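Local coordinates for protein adenosine kinase (Trypanosoma brucei brucei, PDB 4N09) that binds adenosine and ADP and probably catalyses the magnesium-dependent phosphorylation of adenosine to AMP by ATP in purine salvage, at residues Q14-L19 with A139-A144; S170-T175 with N198-F203; A224-A229 with F266-E271; G301-G306 with H326-E331. All coordinates share one frame; numbering follows the deposited sequence.

Contact 1. Residues Q14-L19 with A139-A144; sequences QCNPLL and ADLGAA. With ADN (adenosine), chain E.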
# COMPACT_ATOMS: atom_id res chain seq x y z
N GLN A 14 -1.21 2.32 -8.28
CA GLN A 14 0.12 2.65 -8.69
C GLN A 14 1.04 2.60 -7.50
O GLN A 14 0.71 3.16 -6.46
CB GLN A 14 0.15 4.03 -9.33
CG GLN A 14 1.48 4.37 -9.95
CD GLN A 14 1.36 5.42 -11.06
OE1 GLN A 14 0.39 5.43 -11.84
NE2 GLN A 14 2.37 6.27 -11.17
N CYS A 15 2.18 1.95 -7.68
CA CYS A 15 3.17 1.80 -6.63
C CYS A 15 4.48 1.35 -7.24
O CYS A 15 4.63 1.33 -8.45
CB CYS A 15 2.68 0.79 -5.59
SG CYS A 15 3.57 0.83 -4.00
N ASN A 16 5.42 0.97 -6.38
CA ASN A 16 6.72 0.48 -6.78
C ASN A 16 6.79 -1.03 -6.70
O ASN A 16 6.70 -1.58 -5.62
CB ASN A 16 7.74 1.06 -5.82
CG ASN A 16 7.68 2.57 -5.78
OD1 ASN A 16 7.37 3.21 -6.79
ND2 ASN A 16 7.97 3.13 -4.64
N PRO A 17 6.88 -1.71 -7.84
CA PRO A 17 6.90 -3.18 -7.77
C PRO A 17 8.28 -3.68 -7.35
O PRO A 17 9.25 -3.32 -7.98
CB PRO A 17 6.55 -3.61 -9.19
CG PRO A 17 6.93 -2.46 -10.05
CD PRO A 17 6.89 -1.22 -9.23
N LEU A 18 8.35 -4.43 -6.26
CA LEU A 18 9.61 -4.85 -5.66
C LEU A 18 9.55 -6.32 -5.35
O LEU A 18 8.50 -6.84 -5.01
CB LEU A 18 9.87 -4.16 -4.34
CG LEU A 18 9.80 -2.64 -4.33
CD1 LEU A 18 10.02 -2.13 -2.92
CD2 LEU A 18 10.80 -2.04 -5.29
N LEU A 19 10.69 -6.98 -5.51
CA LEU A 19 10.82 -8.35 -5.14
C LEU A 19 11.32 -8.41 -3.73
O LEU A 19 12.36 -7.84 -3.42
CB LEU A 19 11.81 -9.07 -6.05
CG LEU A 19 11.74 -10.58 -5.80
CD1 LEU A 19 10.94 -11.29 -6.88
CD2 LEU A 19 13.15 -11.13 -5.69
N ALA A 139 14.25 -0.95 1.21
CA ALA A 139 13.76 -0.99 -0.16
C ALA A 139 14.78 -0.40 -1.09
O ALA A 139 15.25 0.72 -0.87
CB ALA A 139 12.45 -0.26 -0.29
N ASP A 140 15.15 -1.18 -2.10
CA ASP A 140 16.04 -0.73 -3.14
C ASP A 140 15.22 -0.66 -4.43
O ASP A 140 15.11 -1.64 -5.16
CB ASP A 140 17.23 -1.67 -3.28
CG ASP A 140 18.19 -1.25 -4.40
OD1 ASP A 140 18.02 -0.14 -4.97
OD2 ASP A 140 19.11 -2.04 -4.70
N LEU A 141 14.70 0.53 -4.72
CA LEU A 141 13.74 0.73 -5.80
C LEU A 141 14.25 0.33 -7.17
O LEU A 141 13.49 -0.19 -7.98
CB LEU A 141 13.28 2.17 -5.81
CG LEU A 141 12.04 2.53 -5.00
CD1 LEU A 141 11.99 1.85 -3.65
CD2 LEU A 141 11.91 4.03 -4.84
N GLY A 142 15.52 0.59 -7.46
CA GLY A 142 16.04 0.32 -8.80
C GLY A 142 15.14 0.89 -9.91
O GLY A 142 14.92 2.10 -9.97
N ALA A 143 14.61 -0.00 -10.75
CA ALA A 143 13.76 0.37 -11.90
C ALA A 143 12.51 1.14 -11.54
O ALA A 143 12.05 1.99 -12.31
CB ALA A 143 13.34 -0.87 -12.63
N ALA A 144 11.93 0.83 -10.38
CA ALA A 144 10.73 1.53 -9.94
C ALA A 144 10.99 3.01 -9.91
O ALA A 144 10.07 3.79 -10.12
CB ALA A 144 10.27 1.03 -8.57
O5' ADN E . 3.88 -3.92 3.36
C5' ADN E . 5.19 -4.45 3.19
C4' ADN E . 5.62 -4.29 1.76
O4' ADN E . 6.22 -3.01 1.62
C3' ADN E . 6.68 -5.25 1.29
O3' ADN E . 5.98 -6.19 0.49
C2' ADN E . 7.67 -4.42 0.49
O2' ADN E . 8.00 -4.90 -0.85
C1' ADN E . 6.95 -3.09 0.41
N9 ADN E . 7.77 -1.87 0.40
C8 ADN E . 8.63 -1.50 1.35
N7 ADN E . 9.20 -0.30 1.10
C5 ADN E . 8.64 0.07 -0.06
C6 ADN E . 8.79 1.23 -0.91
N6 ADN E . 9.62 2.21 -0.56
N1 ADN E . 8.03 1.25 -2.02
C2 ADN E . 7.17 0.26 -2.35
N3 ADN E . 6.99 -0.84 -1.62
C4 ADN E . 7.68 -0.95 -0.50
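Leu-18 and Asn-16 meet Ala-139, Leu-141 and Ala-144 where the small lid sheet of the ribokinase-like PfkB fold joins the large central sheet. Residues 14-19 run from strand 11-14 of the central sheet into strand 18-24 of the lid, while 139-144 leave lid strand 134-140 through a short loop into a 3-10 turn.

The two segments touch by apolar packing. Leu-18 divides its branches: CD1 reaches Ala-139 CB at 4.0 Å, and CD2 lies 4.1 Å from Leu-141 CA. A chi1 of -53° swings CG toward 139-141, and chi2 of 177° then sends CD1 to Ala-139 and the purine and CD2 to Leu-141. Further along, the methyl of Ala-144 rests against Asn-16 CB at 3.7 Å and also meets Pro-17 CD, so that one buried methyl packs on both residues. Leu-141 bends its isobutyl end back over the amide of Asn-16, with CD2 next to ND2.

The same groups line the nucleoside pocket. Leu-18 CD1 sits over one face of the adenine, 3.5 Å from ADN N3; Ala-139 CB comes over that face near N7, and Leu-141 CD1 near the exocyclic N6. Both segments therefore build one apolar wall against a single face of the purine.

Polar recognition falls to a single side chain here. The amide of Asn-16 has a weak second partner in Phe-172 O, which would limit its rotation, and its main bond runs from Asn-16 ND2 to ADN N1, 3.2 Å long with an N-H...N angle of 161°.

Contact 2. Residues S170-T175 with N198-F203; sequences SGFTLT and NLSAPF. With ADN (adenosine), chain E; EDO (1,2-ethanediol), chain G.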
# COMPACT_ATOMS: atom_id res chain seq x y z
N SER A 170 0.04 4.43 -3.30
CA SER A 170 0.69 4.32 -2.01
C SER A 170 1.50 5.59 -1.79
O SER A 170 1.92 6.25 -2.73
CB SER A 170 1.59 3.09 -1.95
OG SER A 170 2.79 3.35 -2.63
N GLY A 171 1.71 5.93 -0.52
CA GLY A 171 2.55 7.07 -0.18
C GLY A 171 3.97 6.91 -0.68
O GLY A 171 4.62 7.87 -1.01
N PHE A 172 4.42 5.66 -0.71
CA PHE A 172 5.70 5.33 -1.24
C PHE A 172 5.97 5.87 -2.64
O PHE A 172 7.14 6.02 -3.01
CB PHE A 172 5.85 3.81 -1.30
CG PHE A 172 6.07 3.14 0.03
CD1 PHE A 172 7.03 3.61 0.92
CD2 PHE A 172 5.37 2.00 0.36
CE1 PHE A 172 7.24 2.98 2.12
CE2 PHE A 172 5.57 1.35 1.57
CZ PHE A 172 6.52 1.84 2.45
N THR A 173 4.94 6.11 -3.44
CA THR A 173 5.14 6.66 -4.79
C THR A 173 5.62 8.08 -4.75
O THR A 173 6.10 8.59 -5.74
CB THR A 173 3.85 6.73 -5.63
OG1 THR A 173 2.89 7.58 -4.98
CG2 THR A 173 3.26 5.37 -5.83
N LEU A 174 5.47 8.75 -3.62
CA LEU A 174 5.90 10.13 -3.52
C LEU A 174 7.42 10.29 -3.58
O LEU A 174 7.89 11.40 -3.80
CB LEU A 174 5.38 10.77 -2.25
CG LEU A 174 3.86 10.86 -2.16
CD1 LEU A 174 3.44 11.30 -0.77
CD2 LEU A 174 3.27 11.81 -3.17
N THR A 175 8.18 9.22 -3.37
CA THR A 175 9.63 9.34 -3.43
C THR A 175 10.12 9.25 -4.85
O THR A 175 11.28 9.53 -5.13
CB THR A 175 10.37 8.28 -2.59
OG1 THR A 175 10.38 7.01 -3.25
CG2 THR A 175 9.74 8.15 -1.20
N ASN A 198 -2.33 6.22 0.92
CA ASN A 198 -1.81 5.52 2.10
C ASN A 198 -0.63 6.34 2.56
O ASN A 198 0.12 6.83 1.74
CB ASN A 198 -1.27 4.18 1.61
CG ASN A 198 -1.12 3.18 2.71
OD1 ASN A 198 -0.56 3.47 3.77
ND2 ASN A 198 -1.63 1.98 2.48
N LEU A 199 -0.43 6.53 3.85
CA LEU A 199 0.74 7.29 4.28
C LEU A 199 2.02 6.46 4.23
O LEU A 199 3.11 7.01 4.23
CB LEU A 199 0.54 7.88 5.66
CG LEU A 199 -0.59 8.90 5.72
CD1 LEU A 199 -0.63 9.58 7.09
CD2 LEU A 199 -0.50 9.96 4.63
N SER A 200 1.86 5.14 4.18
CA SER A 200 2.95 4.19 3.92
C SER A 200 4.03 4.06 4.99
O SER A 200 4.36 2.94 5.36
CB SER A 200 3.61 4.46 2.55
OG SER A 200 2.71 4.21 1.49
N ALA A 201 4.63 5.16 5.43
CA ALA A 201 5.71 5.10 6.40
C ALA A 201 6.01 6.47 6.97
O ALA A 201 5.86 7.47 6.28
CB ALA A 201 6.96 4.57 5.76
N PRO A 202 6.48 6.53 8.23
CA PRO A 202 6.83 7.78 8.87
C PRO A 202 7.79 8.60 8.06
O PRO A 202 7.69 9.82 8.05
CB PRO A 202 7.49 7.32 10.15
CG PRO A 202 6.75 6.08 10.49
CD PRO A 202 6.58 5.40 9.17
N PHE A 203 8.73 7.95 7.37
CA PHE A 203 9.74 8.73 6.67
C PHE A 203 9.15 9.60 5.55
O PHE A 203 9.72 10.61 5.20
CB PHE A 203 10.91 7.87 6.20
CG PHE A 203 10.67 7.11 4.95
CD1 PHE A 203 10.74 7.72 3.71
CD2 PHE A 203 10.48 5.75 5.00
CE1 PHE A 203 10.58 6.99 2.55
CE2 PHE A 203 10.30 5.01 3.85
CZ PHE A 203 10.35 5.64 2.62
O5' ADN E . 3.88 -3.92 3.36
C5' ADN E . 5.19 -4.45 3.19
C4' ADN E . 5.62 -4.29 1.76
O4' ADN E . 6.22 -3.01 1.62
C3' ADN E . 6.68 -5.25 1.29
O3' ADN E . 5.98 -6.19 0.49
C2' ADN E . 7.67 -4.42 0.49
O2' ADN E . 8.00 -4.90 -0.85
C1' ADN E . 6.95 -3.09 0.41
N9 ADN E . 7.77 -1.87 0.40
C8 ADN E . 8.63 -1.50 1.35
N7 ADN E . 9.20 -0.30 1.10
C5 ADN E . 8.64 0.07 -0.06
C6 ADN E . 8.79 1.23 -0.91
N6 ADN E . 9.62 2.21 -0.56
N1 ADN E . 8.03 1.25 -2.02
C2 ADN E . 7.17 0.26 -2.35
N3 ADN E . 6.99 -0.84 -1.62
C4 ADN E . 7.68 -0.95 -0.50
C1 EDO G . -2.67 0.79 6.18
O1 EDO G . -3.04 0.56 7.57
C2 EDO G . -1.17 1.10 6.06
O2 EDO G . -0.85 2.51 6.26
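With chi1 at -74°, Phe-172 carries its ring beside its own backbone N and over Ser-200, whose chi1 of -65° turns OG back toward the start of the 171-175 turn. Ser-200 CB lies over the centre of the Phe-172 ring, 3.6 Å from its centroid, as a CH-pi contact. Ser-200 OG accepts from Phe-172 N at 3.1 Å and, weakly because the bond is strongly bent, from Gly-171 N. One oxygen therefore serves two neighbouring amides at the opening of a 3-10 segment. Gly-171 is pressed close to the backbone of 198-200, its N 2.9 Å from Asn-198 O.

These segments lie at the ends of strands 166-169 and 194-198, neighbouring parallel strands joined through helix 178-190 in a beta-alpha-beta crossover. They are thus at the carboxyl ends of the strands, where ribokinase-like enzymes place their ligands. Accordingly, the other face of the Phe-172 ring is covered by adenosine, with ADN C6 3.4 Å above the ring plane and off its centre. Ser-200 and the purine clamp the phenyl group between them.

At the ring's edge, Phe-172 CE1 meets Phe-203 CE2 at 4.1 Å. The same Phe-172 CE1 also packs on Ala-201 CB. Thr-175 CG2 approaches Phe-203 at its edge, the two side chains crossing almost perpendicularly. Within 198-203, Asn-198 OD1 accepts from Ser-200 N at 3.0 Å, an Asx turn, while its ND2 binds Tyr-168 OH.

Contact 3. Residues A224-A229 with F266-E271; sequences ANRHEA and FTRDIE. With ADP (adenosine-5'-diphosphate), chain F; EDO (1,2-ethanediol), chain G.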
# COMPACT_ATOMS: atom_id res chain seq x y z
N ALA A 224 -4.00 5.31 6.98
CA ALA A 224 -2.73 5.12 7.64
C ALA A 224 -2.87 4.26 8.86
O ALA A 224 -3.97 3.95 9.26
CB ALA A 224 -2.15 6.46 8.04
N ASN A 225 -1.74 3.91 9.46
CA ASN A 225 -1.73 3.27 10.79
C ASN A 225 -1.42 4.27 11.92
O ASN A 225 -1.20 5.46 11.68
CB ASN A 225 -0.75 2.09 10.82
CG ASN A 225 0.69 2.53 10.70
OD1 ASN A 225 1.06 3.63 11.12
ND2 ASN A 225 1.50 1.68 10.15
N ARG A 226 -1.43 3.76 13.15
CA ARG A 226 -1.19 4.55 14.38
C ARG A 226 0.11 5.37 14.33
O ARG A 226 0.08 6.58 14.53
CB ARG A 226 -1.13 3.56 15.52
CG ARG A 226 -1.26 4.13 16.91
CD ARG A 226 -0.54 3.21 17.90
NE ARG A 226 -1.07 1.85 17.93
CZ ARG A 226 -2.11 1.45 18.66
NH1 ARG A 226 -2.79 2.29 19.44
NH2 ARG A 226 -2.48 0.17 18.59
N HIS A 227 1.23 4.75 13.98
CA HIS A 227 2.50 5.44 13.98
C HIS A 227 2.55 6.54 12.93
O HIS A 227 2.99 7.65 13.19
CB HIS A 227 3.66 4.44 13.80
CG HIS A 227 3.57 3.26 14.73
ND1 HIS A 227 4.10 3.26 16.00
CD2 HIS A 227 2.94 2.07 14.59
CE1 HIS A 227 3.82 2.12 16.60
NE2 HIS A 227 3.11 1.37 15.76
N GLU A 228 2.05 6.24 11.75
CA GLU A 228 2.01 7.20 10.65
C GLU A 228 1.13 8.39 11.00
O GLU A 228 1.40 9.52 10.59
CB GLU A 228 1.51 6.51 9.37
CG GLU A 228 2.50 5.48 8.82
CD GLU A 228 1.87 4.34 7.99
OE1 GLU A 228 0.64 4.35 7.72
OE2 GLU A 228 2.64 3.41 7.63
N ALA A 229 0.08 8.14 11.76
CA ALA A 229 -0.79 9.23 12.17
C ALA A 229 -0.08 10.18 13.11
O ALA A 229 -0.20 11.39 12.94
CB ALA A 229 -2.06 8.70 12.82
N PHE A 266 -7.62 5.36 10.08
CA PHE A 266 -6.41 5.04 10.77
C PHE A 266 -6.59 3.70 11.45
O PHE A 266 -7.43 3.58 12.35
CB PHE A 266 -6.11 6.09 11.85
CG PHE A 266 -5.69 7.44 11.33
CD1 PHE A 266 -5.03 7.57 10.11
CD2 PHE A 266 -5.92 8.58 12.10
CE1 PHE A 266 -4.63 8.81 9.66
CE2 PHE A 266 -5.52 9.83 11.64
CZ PHE A 266 -4.86 9.95 10.42
N THR A 267 -5.79 2.72 11.06
CA THR A 267 -5.80 1.44 11.72
C THR A 267 -4.93 1.48 12.98
O THR A 267 -4.13 2.40 13.15
CB THR A 267 -5.31 0.31 10.81
OG1 THR A 267 -4.00 0.61 10.32
CG2 THR A 267 -6.26 0.13 9.65
N ARG A 268 -5.11 0.50 13.86
CA ARG A 268 -4.45 0.47 15.16
C ARG A 268 -4.23 -0.94 15.62
O ARG A 268 -4.55 -1.29 16.75
CB ARG A 268 -5.31 1.19 16.19
CG ARG A 268 -5.50 2.67 15.88
CD ARG A 268 -5.96 3.44 17.09
NE ARG A 268 -7.34 3.14 17.43
CZ ARG A 268 -8.03 3.75 18.38
NH1 ARG A 268 -7.45 4.69 19.11
NH2 ARG A 268 -9.30 3.43 18.60
N ASP A 269 -3.70 -1.77 14.74
CA ASP A 269 -3.46 -3.19 15.03
C ASP A 269 -4.62 -3.83 15.83
O ASP A 269 -5.71 -3.95 15.30
CB ASP A 269 -2.05 -3.45 15.62
CG ASP A 269 -1.71 -2.59 16.84
OD1 ASP A 269 -1.16 -1.46 16.65
OD2 ASP A 269 -1.99 -3.06 17.98
N ILE A 270 -4.37 -4.21 17.09
CA ILE A 270 -5.34 -4.96 17.90
C ILE A 270 -6.55 -4.08 18.22
O ILE A 270 -7.63 -4.61 18.44
CB ILE A 270 -4.68 -5.49 19.22
CG1 ILE A 270 -3.91 -6.81 18.99
CG2 ILE A 270 -5.68 -5.72 20.35
CD1 ILE A 270 -3.31 -7.44 20.25
N GLU A 271 -6.37 -2.77 18.29
CA GLU A 271 -7.43 -1.85 18.68
C GLU A 271 -8.26 -1.38 17.52
O GLU A 271 -7.88 -1.51 16.35
CB GLU A 271 -6.83 -0.62 19.36
CG GLU A 271 -6.55 -0.79 20.84
CD GLU A 271 -5.31 -0.04 21.25
OE1 GLU A 271 -5.37 1.06 21.87
OE2 GLU A 271 -4.24 -0.54 20.90
PB ADP F . 0.22 -2.01 9.55
O1B ADP F . 0.22 -0.75 8.66
O2B ADP F . 0.54 -3.33 8.84
O3B ADP F . 0.97 -1.90 10.87
PA ADP F . -1.94 -2.39 11.38
O1A ADP F . -0.82 -3.10 12.14
O2A ADP F . -2.66 -1.19 11.99
O3A ADP F . -1.36 -2.02 9.93
O5' ADP F . -3.05 -3.52 11.07
C5' ADP F . -3.94 -3.46 9.98
C4' ADP F . -5.08 -4.33 10.38
O4' ADP F . -4.60 -5.66 10.48
C3' ADP F . -5.67 -3.96 11.74
O3' ADP F . -6.65 -2.92 11.64
C2' ADP F . -6.22 -5.30 12.15
O2' ADP F . -7.44 -5.52 11.51
C1' ADP F . -5.26 -6.31 11.57
N9 ADP F . -4.25 -6.71 12.59
C8 ADP F . -3.00 -6.24 12.65
N7 ADP F . -2.34 -6.80 13.68
C5 ADP F . -3.17 -7.65 14.29
C6 ADP F . -3.10 -8.56 15.43
N6 ADP F . -1.95 -8.67 16.12
N1 ADP F . -4.19 -9.28 15.77
C2 ADP F . -5.33 -9.18 15.08
N3 ADP F . -5.44 -8.37 14.02
C4 ADP F . -4.43 -7.59 13.58
C1 EDO G . -2.67 0.79 6.18
O1 EDO G . -3.04 0.56 7.57
C2 EDO G . -1.17 1.10 6.06
O2 EDO G . -0.85 2.51 6.26
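Ala-224 and Phe-266 pair as neighbours on parallel strands, with Thr-267 N donating to Ala-224 O at 2.8 Å. On the Ala-224 side of the sheet, Phe-266 lies with CD1 against Ala-224 CB, while Ala-229 CB, one turn into the following helix, sits over the ring centre at 3.8 Å from the centroid, a CH-pi contact.

Arg-226, its chain bent at chi3 (-59°), brings NH2 between two carboxylates: Asp-269 OD1 at 2.9 Å, close to the guanidinium plane, and Glu-271 OE2 at 3.0 Å, somewhat tilted from it. Arg-268 CB covers one guanidinium face. This network ties the helix start to the type II' turn 268-271.

Asn-225 and Glu-228, the ends of the N-X-X-E signature of PfkB kinases, form a capping box: Glu-228 N binds Asn-225 OD1, and Asn-225 N binds Glu-228 OE1. Asn-225 ND2 is left to hold ADP O1B at 3.1 Å, whereas Thr-267 OG1 and Asp-269 N both grip ADP O2A.

Beyond the pair, helix 243-252 packs on Phe-266, strand 271-277 continues the sheet antiparallel, and Leu-199 touches Ala-224.

Contact 4. Residues G301-G306 with H326-E331; sequences GDAFMG and HYTAQE. With ADP (adenosine-5'-diphosphate), chain F; ADN (adenosine), chain E.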
# COMPACT_ATOMS: atom_id res chain seq x y z
N GLY A 301 -1.32 -4.00 6.84
CA GLY A 301 -1.87 -2.77 6.31
C GLY A 301 -2.20 -2.89 4.84
O GLY A 301 -3.26 -2.43 4.40
N ASP A 302 -1.31 -3.51 4.07
CA ASP A 302 -1.56 -3.73 2.65
C ASP A 302 -2.80 -4.62 2.49
O ASP A 302 -3.63 -4.39 1.62
CB ASP A 302 -0.39 -4.43 1.98
CG ASP A 302 0.89 -3.59 1.95
OD1 ASP A 302 0.83 -2.35 2.06
OD2 ASP A 302 1.99 -4.18 1.81
N ALA A 303 -2.93 -5.64 3.32
CA ALA A 303 -4.07 -6.51 3.22
C ALA A 303 -5.35 -5.80 3.63
O ALA A 303 -6.39 -5.99 3.03
CB ALA A 303 -3.86 -7.73 4.04
N PHE A 304 -5.26 -4.94 4.61
CA PHE A 304 -6.42 -4.18 5.03
C PHE A 304 -6.91 -3.32 3.87
O PHE A 304 -8.09 -3.27 3.57
CB PHE A 304 -6.06 -3.30 6.24
CG PHE A 304 -7.14 -2.34 6.60
CD1 PHE A 304 -8.16 -2.75 7.40
CD2 PHE A 304 -7.17 -1.07 6.07
CE1 PHE A 304 -9.20 -1.90 7.70
CE2 PHE A 304 -8.20 -0.20 6.37
CZ PHE A 304 -9.21 -0.61 7.19
N MET A 305 -5.99 -2.59 3.27
CA MET A 305 -6.25 -1.77 2.07
C MET A 305 -6.95 -2.56 0.94
O MET A 305 -7.93 -2.12 0.38
CB MET A 305 -4.90 -1.27 1.56
CG MET A 305 -4.70 0.22 1.38
SD MET A 305 -5.97 1.29 2.06
CE MET A 305 -6.67 1.90 0.53
N GLY A 306 -6.48 -3.76 0.66
CA GLY A 306 -7.09 -4.61 -0.35
C GLY A 306 -8.53 -4.98 -0.05
O GLY A 306 -9.39 -4.93 -0.91
N HIS A 326 -10.55 -5.60 7.83
CA HIS A 326 -10.18 -6.39 8.98
C HIS A 326 -10.16 -7.85 8.63
O HIS A 326 -9.29 -8.58 9.10
CB HIS A 326 -11.16 -6.16 10.14
CG HIS A 326 -11.08 -4.77 10.70
ND1 HIS A 326 -12.06 -4.24 11.51
CD2 HIS A 326 -10.15 -3.80 10.56
CE1 HIS A 326 -11.72 -3.01 11.87
NE2 HIS A 326 -10.57 -2.72 11.29
N TYR A 327 -11.13 -8.29 7.85
CA TYR A 327 -11.18 -9.69 7.48
C TYR A 327 -9.95 -10.06 6.67
O TYR A 327 -9.33 -11.08 6.94
CB TYR A 327 -12.47 -10.04 6.72
CG TYR A 327 -12.34 -11.36 6.03
CD1 TYR A 327 -12.54 -12.56 6.73
CD2 TYR A 327 -11.97 -11.44 4.71
CE1 TYR A 327 -12.41 -13.77 6.11
CE2 TYR A 327 -11.84 -12.65 4.06
CZ TYR A 327 -12.06 -13.82 4.76
OH TYR A 327 -11.88 -15.05 4.14
N THR A 328 -9.59 -9.26 5.69
CA THR A 328 -8.45 -9.65 4.86
C THR A 328 -7.16 -9.61 5.62
O THR A 328 -6.29 -10.46 5.41
CB THR A 328 -8.30 -8.81 3.57
OG1 THR A 328 -8.25 -7.42 3.88
CG2 THR A 328 -9.46 -9.09 2.66
N ALA A 329 -7.00 -8.59 6.46
CA ALA A 329 -5.76 -8.41 7.21
C ALA A 329 -5.58 -9.56 8.16
O ALA A 329 -4.47 -10.05 8.32
CB ALA A 329 -5.76 -7.12 7.97
N GLN A 330 -6.67 -10.01 8.75
CA GLN A 330 -6.62 -11.12 9.68
C GLN A 330 -6.38 -12.47 8.99
O GLN A 330 -5.82 -13.38 9.59
CB GLN A 330 -7.85 -11.14 10.58
CG GLN A 330 -7.81 -10.00 11.58
CD GLN A 330 -8.83 -10.14 12.69
OE1 GLN A 330 -9.81 -10.86 12.56
NE2 GLN A 330 -8.61 -9.43 13.76
N GLU A 331 -6.74 -12.63 7.74
CA GLU A 331 -6.31 -13.84 7.01
C GLU A 331 -4.80 -13.87 6.77
O GLU A 331 -4.17 -14.90 6.97
CB GLU A 331 -7.05 -13.97 5.69
CG GLU A 331 -8.54 -14.33 5.88
CD GLU A 331 -8.83 -15.84 6.14
OE1 GLU A 331 -9.99 -16.34 6.01
OE2 GLU A 331 -7.88 -16.57 6.50
PB ADP F . 0.22 -2.01 9.55
O1B ADP F . 0.22 -0.75 8.66
O2B ADP F . 0.54 -3.33 8.84
O3B ADP F . 0.97 -1.90 10.87
PA ADP F . -1.94 -2.39 11.38
O1A ADP F . -0.82 -3.10 12.14
O2A ADP F . -2.66 -1.19 11.99
O3A ADP F . -1.36 -2.02 9.93
O5' ADP F . -3.05 -3.52 11.07
C5' ADP F . -3.94 -3.46 9.98
C4' ADP F . -5.08 -4.33 10.38
O4' ADP F . -4.60 -5.66 10.48
C3' ADP F . -5.67 -3.96 11.74
O3' ADP F . -6.65 -2.92 11.64
C2' ADP F . -6.22 -5.30 12.15
O2' ADP F . -7.44 -5.52 11.51
C1' ADP F . -5.26 -6.31 11.57
N9 ADP F . -4.25 -6.71 12.59
C8 ADP F . -3.00 -6.24 12.65
N7 ADP F . -2.34 -6.80 13.68
C5 ADP F . -3.17 -7.65 14.29
C6 ADP F . -3.10 -8.56 15.43
N6 ADP F . -1.95 -8.67 16.12
N1 ADP F . -4.19 -9.28 15.77
C2 ADP F . -5.33 -9.18 15.08
N3 ADP F . -5.44 -8.37 14.02
C4 ADP F . -4.43 -7.59 13.58
O5' ADN E . 3.88 -3.92 3.36
C5' ADN E . 5.19 -4.45 3.19
C4' ADN E . 5.62 -4.29 1.76
O4' ADN E . 6.22 -3.01 1.62
C3' ADN E . 6.68 -5.25 1.29
O3' ADN E . 5.98 -6.19 0.49
C2' ADN E . 7.67 -4.42 0.49
O2' ADN E . 8.00 -4.90 -0.85
C1' ADN E . 6.95 -3.09 0.41
N9 ADN E . 7.77 -1.87 0.40
C8 ADN E . 8.63 -1.50 1.35
N7 ADN E . 9.20 -0.30 1.10
C5 ADN E . 8.64 0.07 -0.06
C6 ADN E . 8.79 1.23 -0.91
N6 ADN E . 9.62 2.21 -0.56
N1 ADN E . 8.03 1.25 -2.02
C2 ADN E . 7.17 0.26 -2.35
N3 ADN E . 6.99 -0.84 -1.62
C4 ADN E . 7.68 -0.95 -0.50
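Thr-328 OG1 sits between two carbonyl oxygens, Ala-303 O of the facing helix and Gly-325 O earlier in its own. Its bond to Ala-303 O is modelled at 2.5 Å, a value too short to be taken literally. The hydroxyl is placed by chi1 of 54°, between backbone N and carbonyl carbon, which tucks OG1 close to its own helix.

Beside this bond the helices meet through methyl groups. Ala-303 CB lies 3.8 Å from Ala-329 CA, and Ala-329 CB also touches Phe-304 CB at 4.2 Å; such small residues suit the close axial approach of 7.0 Å, with the helices running roughly antiparallel at 143°. Phe-304 and His-326 extend side by side, His-326 CD2 coming to the edge of the phenyl ring 3.6 Å from Phe-304 CE1. His-326 NE2 is held by Thr-273 OG1.

Helix 300-312 begins in the GAGD motif that forms the anion hole of PfkB kinases. Gly-301 N donates to ADP O2B at 2.8 Å, and Asp-302, the predicted proton acceptor, faces ADN O5' with OD2. Ala-329 and His-326 flank the ADP ribose, while Gln-330 NE2 makes a weak bond to ADP N3.

Phe-304 packs on strand 263-268, Met-305 reaches strand 194-198, and helix 67-77 covers Thr-328 through Val-74.

In the fold
Contacts 1, 2 and 4 are buried, whereas contact 3 reaches the surface and alone carries salt bridges. Contacts 1 and 2 touch each other and take opposite faces of the adenine, one with aliphatic groups from the lid side and the other with an aromatic ring from the 3-10 turn after a central strand. Contacts 3 and 4 share ADP: contact 3 grips phosphates from strand ends and a turn, contact 4 from a helix start. Contact 2 meets contact 3 where Ser-200 and Ala-201 pack on Glu-228, and contact 4 through Asn-198 against Met-305; Thr-267 and Phe-304 join contacts 3 and 4. Contact 4 touches both ligands, while contacts 1 and 3 lie on opposite sides of the chain's centre.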